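Local coordinates for outer membrane protein (Bartonella henselae, PDB 2FI9) that is of unknown function and belongs to the DUF498/DUF598 family, at residues Ile38-Gly43 / Ile59-Glu64; Asp67-Leu72 / Ala119-Leu124. All coordinates share one frame; numbering follows the deposited sequence.

Contact 1 (Ile38-Gly43 / Ile59-Glu64)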
loop_
_atom_site.group_PDB
_atom_site.type_symbol
_atom_site.label_atom_id
_atom_site.label_comp_id
_atom_site.label_asym_id
_atom_site.label_seq_id
_atom_site.Cartn_x
_atom_site.Cartn_y
_atom_site.Cartn_z
ATOM N N ILE A 38 -2.654 4.009 2.161
ATOM C CA ILE A 38 -1.256 3.855 1.838
ATOM C C ILE A 38 -0.464 3.832 3.171
ATOM O O ILE A 38 -0.763 4.592 4.079
ATOM C CB ILE A 38 -0.799 4.963 0.872
ATOM C CG1 ILE A 38 0.451 4.534 0.119
ATOM C CG2 ILE A 38 -0.599 6.304 1.576
ATOM C CD1 ILE A 38 0.682 5.370 -1.116
ATOM N N CYS A 39 0.496 2.922 3.282
ATOM C CA CYS A 39 1.242 2.702 4.504
ATOM C C CYS A 39 2.690 2.930 4.169
ATOM O O CYS A 39 3.287 2.163 3.417
ATOM C CB CYS A 39 1.065 1.259 4.983
ATOM S SG CYS A 39 -0.646 0.735 5.158
ATOM N N ILE A 40 3.252 4.003 4.695
ATOM C CA ILE A 40 4.617 4.394 4.358
ATOM C C ILE A 40 5.347 4.765 5.663
ATOM O O ILE A 40 4.711 4.853 6.716
ATOM C CB ILE A 40 4.613 5.534 3.306
ATOM C CG1 ILE A 40 3.735 6.699 3.791
ATOM C CG2 ILE A 40 4.087 5.003 1.986
ATOM C CD1 ILE A 40 3.715 7.907 2.851
ATOM N N PRO A 41 6.685 4.897 5.630
ATOM C CA PRO A 41 7.364 5.201 6.907
ATOM C C PRO A 41 6.780 6.365 7.717
ATOM O O PRO A 41 6.830 6.320 8.963
ATOM C CB PRO A 41 8.806 5.479 6.472
ATOM C CG PRO A 41 8.969 4.562 5.314
ATOM C CD PRO A 41 7.658 4.700 4.542
ATOM N N SER A 42 6.237 7.388 7.043
ATOM C CA SER A 42 5.686 8.569 7.758
ATOM C C SER A 42 4.264 8.350 8.310
ATOM O O SER A 42 3.738 9.198 9.026
ATOM C CB SER A 42 5.692 9.804 6.860
ATOM O OG SER A 42 4.747 9.658 5.803
ATOM N N GLY A 43 3.642 7.231 7.947
ATOM C CA GLY A 43 2.354 6.877 8.524
ATOM C C GLY A 43 1.413 6.131 7.617
ATOM O O GLY A 43 1.793 5.693 6.525
ATOM N N ILE A 59 0.210 7.070 -5.787
ATOM C CA ILE A 59 1.529 6.642 -5.330
ATOM C C ILE A 59 2.477 7.825 -5.041
ATOM O O ILE A 59 3.643 7.630 -4.691
ATOM C CB ILE A 59 2.192 5.627 -6.318
ATOM C CG1 ILE A 59 2.516 6.290 -7.665
ATOM C CG2 ILE A 59 1.301 4.390 -6.508
ATOM C CD1 ILE A 59 3.641 5.596 -8.434
ATOM N N SER A 60 1.961 9.039 -5.176
ATOM C CA SER A 60 2.767 10.246 -4.989
ATOM C C SER A 60 3.498 10.312 -3.637
ATOM O O SER A 60 4.643 10.739 -3.582
ATOM C CB SER A 60 1.915 11.503 -5.197
ATOM O OG SER A 60 0.807 11.508 -4.316
ATOM N N ARG A 61 2.858 9.858 -2.559
ATOM C CA ARG A 61 3.518 9.870 -1.250
ATOM C C ARG A 61 4.663 8.860 -1.172
ATOM O O ARG A 61 5.675 9.103 -0.480
ATOM C CB ARG A 61 2.522 9.621 -0.122
ATOM C CG ARG A 61 1.773 10.856 0.328
ATOM C CD ARG A 61 0.932 10.526 1.561
ATOM N NE ARG A 61 0.130 11.657 2.024
ATOM C CZ ARG A 61 0.568 12.621 2.838
ATOM N NH1 ARG A 61 1.821 12.625 3.292
ATOM N NH2 ARG A 61 -0.255 13.593 3.212
ATOM N N VAL A 62 4.489 7.733 -1.869
ATOM C CA VAL A 62 5.523 6.711 -1.963
ATOM C C VAL A 62 6.738 7.272 -2.692
ATOM O O VAL A 62 7.865 7.150 -2.211
ATOM C CB VAL A 62 5.014 5.442 -2.675
ATOM C CG1 VAL A 62 6.157 4.477 -2.971
ATOM C CG2 VAL A 62 3.990 4.764 -1.829
ATOM N N LEU A 63 6.508 7.901 -3.839
ATOM C CA LEU A 63 7.603 8.465 -4.608
ATOM C C LEU A 63 8.350 9.498 -3.750
ATOM O O LEU A 63 9.582 9.529 -3.713
ATOM C CB LEU A 63 7.079 9.090 -5.911
ATOM C CG LEU A 63 6.437 8.072 -6.883
ATOM C CD1 LEU A 63 5.845 8.779 -8.090
ATOM C CD2 LEU A 63 7.433 7.001 -7.349
ATOM N N GLU A 64 7.591 10.328 -3.050
ATOM C CA GLU A 64 8.166 11.417 -2.265
ATOM C C GLU A 64 9.018 10.923 -1.087
ATOM O O GLU A 64 9.935 11.616 -0.641
ATOM C CB GLU A 64 7.046 12.343 -1.771
ATOM C CG GLU A 64 6.362 13.147 -2.906
ATOM C CD GLU A 64 4.998 13.730 -2.496
ATOM O OE1 GLU A 64 4.720 13.798 -1.277
ATOM O OE2 GLU A 64 4.212 14.143 -3.380
#
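I38 and I40, next-but-one neighbours on a strand, both press onto V62 of the short helix 60-64, with no hydrogen bond between the segments. From CB of I38, the CG2 branch heads for the R61 chain and only grazes it, with CG2 4.5 Å from R61 CD. The other branch starts with CG1 anti to the backbone N (chi1 -158°), and CG1 lies 4.0 Å from V62 CG2. An extended second torsion then carries CD1 to 3.4 Å from that same V62 CG2, closer than two methyls normally approach. I40 CG2 also meets this methyl, at 3.8 Å, so V62 CG2 is shared by both isoleucines. I40 CD1 instead reaches R61 CB, at 3.6 Å, the two side chains crossing at about a right angle; R61 also makes a cation-pi contact with Y45. I59 packs on L87 and L91 of helix 85-93 and on L123. Beyond I40 a type I turn to G43, closed by both I40-G43 backbone bonds, leads into strand 43-47. The short axes of residues 38-40 and 60-64 run within 10° of parallel, 9.2 Å apart: a helix packed on one face of a mixed sheet, beside a two-residue beta-hairpin turn.

Contact 2 (Asp67-Leu72 / Ala119-Leu124)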
loop_
_atom_site.group_PDB
_atom_site.type_symbol
_atom_site.label_atom_id
_atom_site.label_comp_id
_atom_site.label_asym_id
_atom_site.label_seq_id
_atom_site.Cartn_x
_atom_site.Cartn_y
_atom_site.Cartn_z
ATOM N N ASP A 67 13.382 7.619 -0.540
ATOM C CA ASP A 67 14.645 7.415 0.164
ATOM C C ASP A 67 14.512 6.402 1.306
ATOM O O ASP A 67 15.504 5.801 1.704
ATOM C CB ASP A 67 15.229 8.739 0.679
ATOM C CG ASP A 67 16.161 9.422 -0.340
ATOM O OD1 ASP A 67 16.610 8.772 -1.311
ATOM O OD2 ASP A 67 16.477 10.623 -0.145
ATOM N N GLN A 68 13.293 6.197 1.813
ATOM C CA GLN A 68 13.059 5.293 2.956
ATOM C C GLN A 68 12.235 4.058 2.590
ATOM O O GLN A 68 11.812 3.313 3.466
ATOM C CB GLN A 68 12.372 6.034 4.113
ATOM C CG GLN A 68 13.295 6.917 4.965
ATOM C CD GLN A 68 13.301 8.379 4.524
ATOM O OE1 GLN A 68 14.097 9.187 5.029
ATOM N NE2 GLN A 68 12.410 8.733 3.595
ATOM N N ILE A 69 12.000 3.860 1.300
ATOM C CA ILE A 69 11.192 2.739 0.803
ATOM C C ILE A 69 11.997 1.959 -0.220
ATOM O O ILE A 69 12.401 2.520 -1.242
ATOM C CB ILE A 69 9.859 3.243 0.164
ATOM C CG1 ILE A 69 9.026 3.994 1.221
ATOM C CG2 ILE A 69 9.061 2.085 -0.439
ATOM C CD1 ILE A 69 7.896 4.827 0.648
ATOM N N GLU A 70 12.237 0.673 0.053
ATOM C CA GLU A 70 12.871 -0.224 -0.935
ATOM C C GLU A 70 11.856 -1.047 -1.706
ATOM O O GLU A 70 12.087 -1.404 -2.873
ATOM C CB GLU A 70 13.838 -1.196 -0.273
ATOM C CG GLU A 70 15.054 -0.544 0.365
ATOM C CD GLU A 70 16.260 -1.467 0.362
ATOM O OE1 GLU A 70 16.605 -1.993 -0.731
ATOM O OE2 GLU A 70 16.862 -1.666 1.445
ATOM N N VAL A 71 10.746 -1.372 -1.057
ATOM C CA VAL A 71 9.737 -2.242 -1.690
ATOM C C VAL A 71 8.317 -1.728 -1.443
ATOM O O VAL A 71 7.970 -1.342 -0.318
ATOM C CB VAL A 71 9.901 -3.757 -1.283
ATOM C CG1 VAL A 71 9.864 -3.947 0.199
ATOM C CG2 VAL A 71 8.836 -4.656 -1.956
ATOM N N LEU A 72 7.537 -1.664 -2.523
ATOM C CA LEU A 72 6.139 -1.308 -2.449
ATOM C C LEU A 72 5.241 -2.490 -2.846
ATOM O O LEU A 72 5.355 -3.037 -3.967
ATOM C CB LEU A 72 5.843 -0.099 -3.347
ATOM C CG LEU A 72 4.360 0.293 -3.394
ATOM C CD1 LEU A 72 3.850 0.800 -2.038
ATOM C CD2 LEU A 72 4.141 1.322 -4.476
ATOM N N ALA A 119 12.367 -2.123 4.668
ATOM C CA ALA A 119 11.863 -0.816 4.234
ATOM C C ALA A 119 10.680 -1.019 3.267
ATOM O O ALA A 119 10.795 -0.784 2.064
ATOM C CB ALA A 119 12.994 0.025 3.582
ATOM N N VAL A 120 9.546 -1.453 3.815
ATOM C CA VAL A 120 8.374 -1.833 3.025
ATOM C C VAL A 120 7.255 -0.801 3.148
ATOM O O VAL A 120 7.041 -0.195 4.229
ATOM C CB VAL A 120 7.857 -3.253 3.446
ATOM C CG1 VAL A 120 7.352 -3.252 4.866
ATOM C CG2 VAL A 120 6.787 -3.808 2.453
ATOM N N ALA A 121 6.560 -0.603 2.032
ATOM C CA ALA A 121 5.404 0.264 1.949
ATOM C C ALA A 121 4.294 -0.548 1.317
ATOM O O ALA A 121 4.559 -1.533 0.632
ATOM C CB ALA A 121 5.715 1.512 1.087
ATOM N N ALA A 122 3.051 -0.135 1.531
ATOM C CA ALA A 122 1.910 -0.789 0.889
ATOM C C ALA A 122 0.881 0.233 0.431
ATOM O O ALA A 122 0.617 1.212 1.130
ATOM C CB ALA A 122 1.265 -1.778 1.853
ATOM N N LEU A 123 0.308 0.007 -0.751
ATOM C CA LEU A 123 -0.841 0.745 -1.208
ATOM C C LEU A 123 -1.955 -0.269 -1.266
ATOM O O LEU A 123 -1.839 -1.262 -1.974
ATOM C CB LEU A 123 -0.579 1.317 -2.603
ATOM C CG LEU A 123 -1.744 2.037 -3.287
ATOM C CD1 LEU A 123 -2.322 3.130 -2.428
ATOM C CD2 LEU A 123 -1.302 2.631 -4.644
ATOM N N LEU A 124 -3.032 -0.041 -0.527
ATOM C CA LEU A 124 -4.036 -1.090 -0.380
ATOM C C LEU A 124 -5.427 -0.620 -0.784
ATOM O O LEU A 124 -6.014 0.212 -0.094
ATOM C CB LEU A 124 -4.041 -1.614 1.062
ATOM C CG LEU A 124 -2.691 -2.077 1.634
ATOM C CD1 LEU A 124 -2.732 -2.257 3.137
ATOM C CD2 LEU A 124 -2.219 -3.382 0.995
#
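V71 and V120 meet through methyls set by their first torsions: V71 CG1 lies between its own N and carbonyl carbon (chi1 56°), while V120 CG2 stands anti to the backbone N. The two side chains lie side by side, pointing the same way, with V71 CG1 3.8 Å from V120 CG2; F110 and L113 of helix 103-115 also pack on V120. On the other face, L72 CD1 rests against the A121 peptide, 3.6 Å from A121 O, and against A121 CB. I69 CG2 reaches this CB as well, at 3.7 Å, so the small methyl of A121 is flanked by two larger side chains, with I40 of strand 36-40 touching it too. Between the faces runs the parallel backbone pairing, V71 with V120 and L72 with A121. A121 N donates to V71 O at 2.8 Å, almost straight out from the carbonyl. One step back, A119 O takes two successive N-H groups: E70 N at 2.9 Å, in the carbonyl plane, and V71 N at 3.2 Å, tilted 19° from it. This sharing resembles a beta bulge and comes where E70, with helix-like backbone angles, precedes the strand. A119 CB lies 3.5 Å from Q68 O and also near E70 N. Alanine and branched aliphatic side chains lie on both faces, and the chemistry implies a divided role: backbone N-H and C=O groups pair between the strands, while I69, L72 and A121 make a buried apolar face and V71 and A119 lie nearer solvent.

Both contacts are largely buried and about equally far from the chain centre, and they meet where strands 36-40 and 120-124 lie side by side: C39 N probably bonds to A122 O at 2.8 Å. Contact 1 is apolar and side-chain only, laying helix 60-64 on the sheet face; its exposed edge is R61. Contact 2 works within the sheet, joining strands 71-75 and 120-124 through backbone hydrogen bonds in and just before the strands, with apolar side chains on both faces and Q68 and E70 at its exposed margin. I40 links the two, packing on A121 and I69 as well as on the helix. Along the chain contact 1 closes first; helix 60-64 is followed, after a short connection, by strand 71-75.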